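Local atomic coordinates of mandelate racemase / muconate lactonizing enzyme (Burkholderia pseudomallei, PDB entry 2POD), a protein that is of unknown specific function but belongs to the enolase superfamily, binds a sodium ion in its barrel domain, and may act as a lyase. Residues 316-321 / 342-347; 117-122 / 170-175. All coordinates share one frame; numbering follows the deposited sequence.

Interaction 1 of 2, residues 316-321 / 342-347; sequences HLPVAP and NALVQE
Asn342 meets the 316-321 segment with both its side chain and its backbone. Its CG lies between the backbone N and the carbonyl carbon (chi1 66°), and from there the amide ND2 donates to Leu317 O at 3.0 Å. With an N-H...O angle of 173° the bond is almost straight, and the acceptor lies in the amide plane while the donor lies in the carbonyl plane; ND2 also reaches Ala309 O in a weak bond. Two backbone bonds follow. Val319 N gives its hydrogen to Asn342 O at 3.0 Å, and Val319 O in turn accepts Leu344 N at 2.9 Å. Both polar backbone atoms of Val319 are therefore satisfied across the contact, which makes a single bridge opposite Ala343. The same two acceptors also receive CA-H...O contacts, from Pro318 CA to Asn342 O and from Ala343 CA to Val319 O (3.4 Å).

Apolar packing accompanies the polar links. The Pro318 ring and Leu344 lie side by side, with Pro318 CB 3.7 Å from Leu344 CG, and Tyr190 of a second subunit packs on both. Farther along, Ala320 CB touches Val345 CG2 at 4.0 Å. The carboxylate of Glu347 is directed elsewhere: it finds its main partner, Thr122, on strand 117-122, and OE1 is weakly held by Tyr120 OH. Strand 319-321, helix 327-339 and strand 346-348 run in the strand-helix-strand order of a beta-alpha barrel, here the C-terminal barrel domain of the enolase superfamily.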
loop_
_atom_site.group_PDB
_atom_site.type_symbol
_atom_site.label_atom_id
_atom_site.label_comp_id
_atom_site.label_asym_id
_atom_site.label_seq_id
_atom_site.Cartn_x
_atom_site.Cartn_y
_atom_site.Cartn_z
ATOM N N HIS B 316 -12.077 15.794 8.478
ATOM C CA HIS B 316 -12.327 16.059 9.905
ATOM C C HIS B 316 -11.292 16.998 10.501
ATOM O O HIS B 316 -10.960 16.903 11.685
ATOM C CB HIS B 316 -12.438 14.770 10.742
ATOM C CG HIS B 316 -13.442 13.790 10.225
ATOM N ND1 HIS B 316 -13.079 12.635 9.568
ATOM C CD2 HIS B 316 -14.796 13.785 10.276
ATOM C CE1 HIS B 316 -14.163 11.960 9.234
ATOM N NE2 HIS B 316 -15.218 12.638 9.649
ATOM N N LEU B 317 -10.782 17.901 9.667
ATOM C CA LEU B 317 -9.722 18.806 10.083
ATOM C C LEU B 317 -10.220 20.244 10.180
ATOM O O LEU B 317 -11.038 20.670 9.362
ATOM C CB LEU B 317 -8.497 18.693 9.161
ATOM C CG LEU B 317 -7.858 17.311 9.027
ATOM C CD1 LEU B 317 -6.559 17.411 8.273
ATOM C CD2 LEU B 317 -7.654 16.614 10.372
ATOM N N PRO B 318 -9.751 20.985 11.203
ATOM C CA PRO B 318 -10.007 22.413 11.263
ATOM C C PRO B 318 -9.057 23.249 10.430
ATOM O O PRO B 318 -7.868 22.925 10.328
ATOM C CB PRO B 318 -9.856 22.745 12.747
ATOM C CG PRO B 318 -8.983 21.683 13.313
ATOM C CD PRO B 318 -8.990 20.508 12.374
ATOM N N VAL B 319 -9.594 24.319 9.844
ATOM C CA VAL B 319 -8.786 25.383 9.249
ATOM C C VAL B 319 -8.467 26.503 10.250
ATOM O O VAL B 319 -9.330 26.919 11.032
ATOM C CB VAL B 319 -9.427 25.921 7.931
ATOM C CG1 VAL B 319 -8.809 27.243 7.483
ATOM C CG2 VAL B 319 -9.259 24.897 6.833
ATOM N N ALA B 320 -7.213 26.952 10.237
ATOM C CA ALA B 320 -6.808 28.175 10.916
ATOM C C ALA B 320 -6.151 29.129 9.916
ATOM O O ALA B 320 -5.001 28.921 9.531
ATOM C CB ALA B 320 -5.847 27.855 12.062
ATOM N N PRO B 321 -6.885 30.169 9.473
ATOM C CA PRO B 321 -6.320 31.160 8.550
ATOM C C PRO B 321 -5.188 32.017 9.132
ATOM O O PRO B 321 -5.262 32.463 10.282
ATOM C CB PRO B 321 -7.523 32.017 8.167
ATOM C CG PRO B 321 -8.714 31.176 8.531
ATOM C CD PRO B 321 -8.299 30.446 9.758
ATOM N N ASN B 342 -15.686 24.623 9.848
ATOM C CA ASN B 342 -14.488 24.057 10.456
ATOM C C ASN B 342 -13.392 25.038 10.877
ATOM O O ASN B 342 -12.297 24.610 11.209
ATOM C CB ASN B 342 -13.907 22.932 9.594
ATOM C CG ASN B 342 -13.399 23.423 8.272
ATOM O OD1 ASN B 342 -14.014 24.282 7.643
ATOM N ND2 ASN B 342 -12.270 22.874 7.831
ATOM N N ALA B 343 -13.676 26.336 10.893
ATOM C CA ALA B 343 -12.699 27.310 11.406
ATOM C C ALA B 343 -12.414 27.164 12.908
ATOM O O ALA B 343 -13.325 26.987 13.703
ATOM C CB ALA B 343 -13.119 28.712 11.066
ATOM N N LEU B 344 -11.137 27.196 13.279
ATOM C CA LEU B 344 -10.712 26.867 14.649
ATOM C C LEU B 344 -10.384 28.150 15.405
ATOM O O LEU B 344 -11.000 28.466 16.433
ATOM C CB LEU B 344 -9.463 25.978 14.614
ATOM C CG LEU B 344 -9.057 24.941 15.679
ATOM C CD1 LEU B 344 -7.534 24.817 15.702
ATOM C CD2 LEU B 344 -9.609 25.153 17.089
ATOM N N VAL B 345 -9.390 28.865 14.886
ATOM C CA VAL B 345 -8.946 30.135 15.437
ATOM C C VAL B 345 -8.629 31.062 14.282
ATOM O O VAL B 345 -8.435 30.614 13.156
ATOM C CB VAL B 345 -7.685 29.992 16.333
ATOM C CG1 VAL B 345 -8.075 29.704 17.772
ATOM C CG2 VAL B 345 -6.736 28.922 15.799
ATOM N N GLN B 346 -8.592 32.356 14.569
ATOM C CA GLN B 346 -8.058 33.336 13.643
ATOM C C GLN B 346 -6.823 33.983 14.245
ATOM O O GLN B 346 -6.914 34.655 15.276
ATOM C CB GLN B 346 -9.116 34.394 13.332
ATOM C CG GLN B 346 -8.621 35.520 12.449
ATOM C CD GLN B 346 -8.064 35.015 11.145
ATOM O OE1 GLN B 346 -6.889 35.208 10.843
ATOM N NE2 GLN B 346 -8.903 34.351 10.365
ATOM N N GLU B 347 -5.678 33.771 13.599
ATOM C CA GLU B 347 -4.433 34.488 13.911
ATOM C C GLU B 347 -4.633 36.002 13.916
ATOM O O GLU B 347 -5.230 36.557 12.995
ATOM C CB GLU B 347 -3.342 34.104 12.905
ATOM C CG GLU B 347 -1.964 34.705 13.169
ATOM C CD GLU B 347 -0.835 33.926 12.499
ATOM O OE1 GLU B 347 -1.105 32.857 11.913
ATOM O OE2 GLU B 347 0.329 34.376 12.572
#

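Interaction 2 of 2, residues 117-122 / 170-175; sequences IRTYNT and SGITAM
Arg118 grips Thr173 side-on through two guanidinium nitrogens that share one acceptor. NE lies 3.0 Å from Thr173 OG1, and NH2 donates to the same OG1 at 3.2 Å. The oxygen is only 2° out of the guanidinium plane in both bonds, and the two side chains cross at about a right angle. NH2 also makes a weak bond to Thr173 O. CG is anti to the backbone N (chi1 -172°) and the chain runs extended to NE, which brings the guanidinium edge to Thr173; a salt bridge from NH2 to Asp216 provides a further anchor.

Backbone pairing comes next. Asn121 N donates to Ala174 O at 2.9 Å with an angle of 166°, and Asn121 also bonds through its backbone to Lys176, the parallel bridge to Met175 (selenomethionine); Met175 CA adds a CA-H...O contact to Asn121 O. Ala174 CB comes within 3.5 Å of Tyr120 CB. Before the bridge the chains diverge, and a water there accepts from Thr173 N at 2.7 Å. Beside it, Thr119 CG2 meets Ile172 CG1 at 4.1 Å.

Outside this shell, Tyr191 of a second subunit forms a cation-pi contact with Arg118. A Schellman motif with Gly171 at positive phi ends helix 160-170, whose Leu167 packs on Asn121, Ile172 and Met175. The chain then enters strand 174-177, which lies between parallel strands 117-122 and 216-220, while strand 117-122 also pairs in parallel with 346-348.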
loop_
_atom_site.group_PDB
_atom_site.type_symbol
_atom_site.label_atom_id
_atom_site.label_comp_id
_atom_site.label_asym_id
_atom_site.label_seq_id
_atom_site.Cartn_x
_atom_site.Cartn_y
_atom_site.Cartn_z
ATOM N N ILE B 117 -15.059 34.772 16.260
ATOM C CA ILE B 117 -14.192 33.608 16.398
ATOM C C ILE B 117 -13.078 33.898 17.386
ATOM O O ILE B 117 -12.580 35.018 17.444
ATOM C CB ILE B 117 -13.638 33.120 15.029
ATOM C CG1 ILE B 117 -12.826 31.828 15.190
ATOM C CG2 ILE B 117 -12.876 34.220 14.300
ATOM C CD1 ILE B 117 -12.527 31.111 13.910
ATOM N N ARG B 118 -12.724 32.887 18.178
ATOM C CA ARG B 118 -11.539 32.898 19.031
ATOM C C ARG B 118 -10.293 33.326 18.263
ATOM O O ARG B 118 -10.033 32.851 17.153
ATOM C CB ARG B 118 -11.332 31.510 19.641
ATOM C CG ARG B 118 -10.255 31.432 20.703
ATOM C CD ARG B 118 -10.354 30.126 21.456
ATOM N NE ARG B 118 -9.212 29.917 22.339
ATOM C CZ ARG B 118 -8.224 29.060 22.103
ATOM N NH1 ARG B 118 -8.225 28.314 21.002
ATOM N NH2 ARG B 118 -7.234 28.942 22.979
ATOM N N THR B 119 -9.548 34.252 18.852
ATOM C CA THR B 119 -8.265 34.656 18.307
ATOM C C THR B 119 -7.124 34.051 19.113
ATOM O O THR B 119 -7.323 33.625 20.246
ATOM C CB THR B 119 -8.149 36.196 18.194
ATOM O OG1 THR B 119 -7.166 36.528 17.210
ATOM C CG2 THR B 119 -7.783 36.848 19.536
ATOM N N TYR B 120 -5.947 33.979 18.503
ATOM C CA TYR B 120 -4.709 33.689 19.214
ATOM C C TYR B 120 -3.651 34.692 18.804
ATOM O O TYR B 120 -3.672 35.196 17.677
ATOM C CB TYR B 120 -4.231 32.244 18.971
ATOM C CG TYR B 120 -3.584 31.945 17.632
ATOM C CD1 TYR B 120 -2.193 31.980 17.476
ATOM C CD2 TYR B 120 -4.360 31.596 16.525
ATOM C CE1 TYR B 120 -1.596 31.702 16.242
ATOM C CE2 TYR B 120 -3.771 31.303 15.290
ATOM C CZ TYR B 120 -2.392 31.365 15.156
ATOM O OH TYR B 120 -1.806 31.072 13.945
ATOM N N ASN B 121 -2.728 34.981 19.717
ATOM C CA ASN B 121 -1.737 36.024 19.479
ATOM C C ASN B 121 -0.403 35.477 19.027
ATOM O O ASN B 121 0.273 34.756 19.759
ATOM C CB ASN B 121 -1.563 36.939 20.694
ATOM C CG ASN B 121 -0.939 38.275 20.325
ATOM O OD1 ASN B 121 -1.589 39.134 19.728
ATOM N ND2 ASN B 121 0.334 38.448 20.661
ATOM N N THR B 122 -0.034 35.818 17.800
ATOM C CA THR B 122 1.306 35.554 17.314
ATOM C C THR B 122 2.244 36.611 17.905
ATOM O O THR B 122 2.163 37.795 17.563
ATOM C CB THR B 122 1.322 35.525 15.770
ATOM O OG1 THR B 122 0.552 34.405 15.327
ATOM C CG2 THR B 122 2.731 35.406 15.207
ATOM N N SER B 170 -6.203 40.209 29.145
ATOM C CA SER B 170 -7.050 40.724 28.066
ATOM C C SER B 170 -8.007 39.665 27.513
ATOM O O SER B 170 -8.945 39.985 26.777
ATOM C CB SER B 170 -6.206 41.343 26.947
ATOM O OG SER B 170 -5.169 40.472 26.534
ATOM N N GLY B 171 -7.772 38.409 27.883
ATOM C CA GLY B 171 -8.722 37.334 27.621
ATOM C C GLY B 171 -8.310 36.435 26.472
ATOM O O GLY B 171 -9.078 35.570 26.052
ATOM N N ILE B 172 -7.096 36.648 25.967
ATOM C CA ILE B 172 -6.512 35.828 24.914
ATOM C C ILE B 172 -5.969 34.532 25.524
ATOM O O ILE B 172 -5.066 34.561 26.374
ATOM C CB ILE B 172 -5.416 36.625 24.134
ATOM C CG1 ILE B 172 -6.072 37.604 23.158
ATOM C CG2 ILE B 172 -4.462 35.702 23.378
ATOM C CD1 ILE B 172 -5.175 38.764 22.722
ATOM N N THR B 173 -6.543 33.404 25.100
ATOM C CA THR B 173 -6.211 32.092 25.673
ATOM C C THR B 173 -5.297 31.229 24.793
ATOM O O THR B 173 -5.200 30.016 25.008
ATOM C CB THR B 173 -7.471 31.271 26.056
ATOM O OG1 THR B 173 -8.363 31.196 24.937
ATOM C CG2 THR B 173 -8.196 31.893 27.243
ATOM N N ALA B 174 -4.616 31.856 23.830
ATOM C CA ALA B 174 -3.613 31.160 23.006
ATOM C C ALA B 174 -2.502 32.061 22.452
ATOM O O ALA B 174 -2.774 33.146 21.942
ATOM C CB ALA B 174 -4.288 30.375 21.878
HETATM N N MSE B 175 -1.254 31.597 22.553
HETATM C CA MSE B 175 -0.106 32.261 21.911
HETATM C C MSE B 175 0.640 31.350 20.944
HETATM O O MSE B 175 0.769 30.148 21.184
HETATM C CB MSE B 175 0.916 32.765 22.932
HETATM C CG MSE B 175 0.392 33.040 24.305
HETATM SE SE MSE B 175 1.607 32.555 25.750
HETATM C CE MSE B 175 3.295 33.242 25.041
HETATM O O HOH W 1 -7.796 33.429 22.678
#

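Interactions 1 and 2 have centres 13 Å apart and meet through strands 346-348 and 117-122, neighbours in one sheet. Two probable hydrogen bonds join them directly: Thr119 OG1 lies 2.7 Å from Gln346 O, and Thr122 OG1 lies 2.8 Å from Glu347 OE2. Val345 packs on alternate residues of the same strand, its CG2 3.6 Å from Tyr120 CD2 and its CG1 3.5 Å from Arg118 NH1. Both contacts approach a bound sodium ion, the side chain of Glu347 to about 5 Å and that of Tyr120 to about 6 Å, which is consistent with the metal site of Glu220, Glu246 and Glu272. Tyr120 OH also bonds to Lys176 NZ.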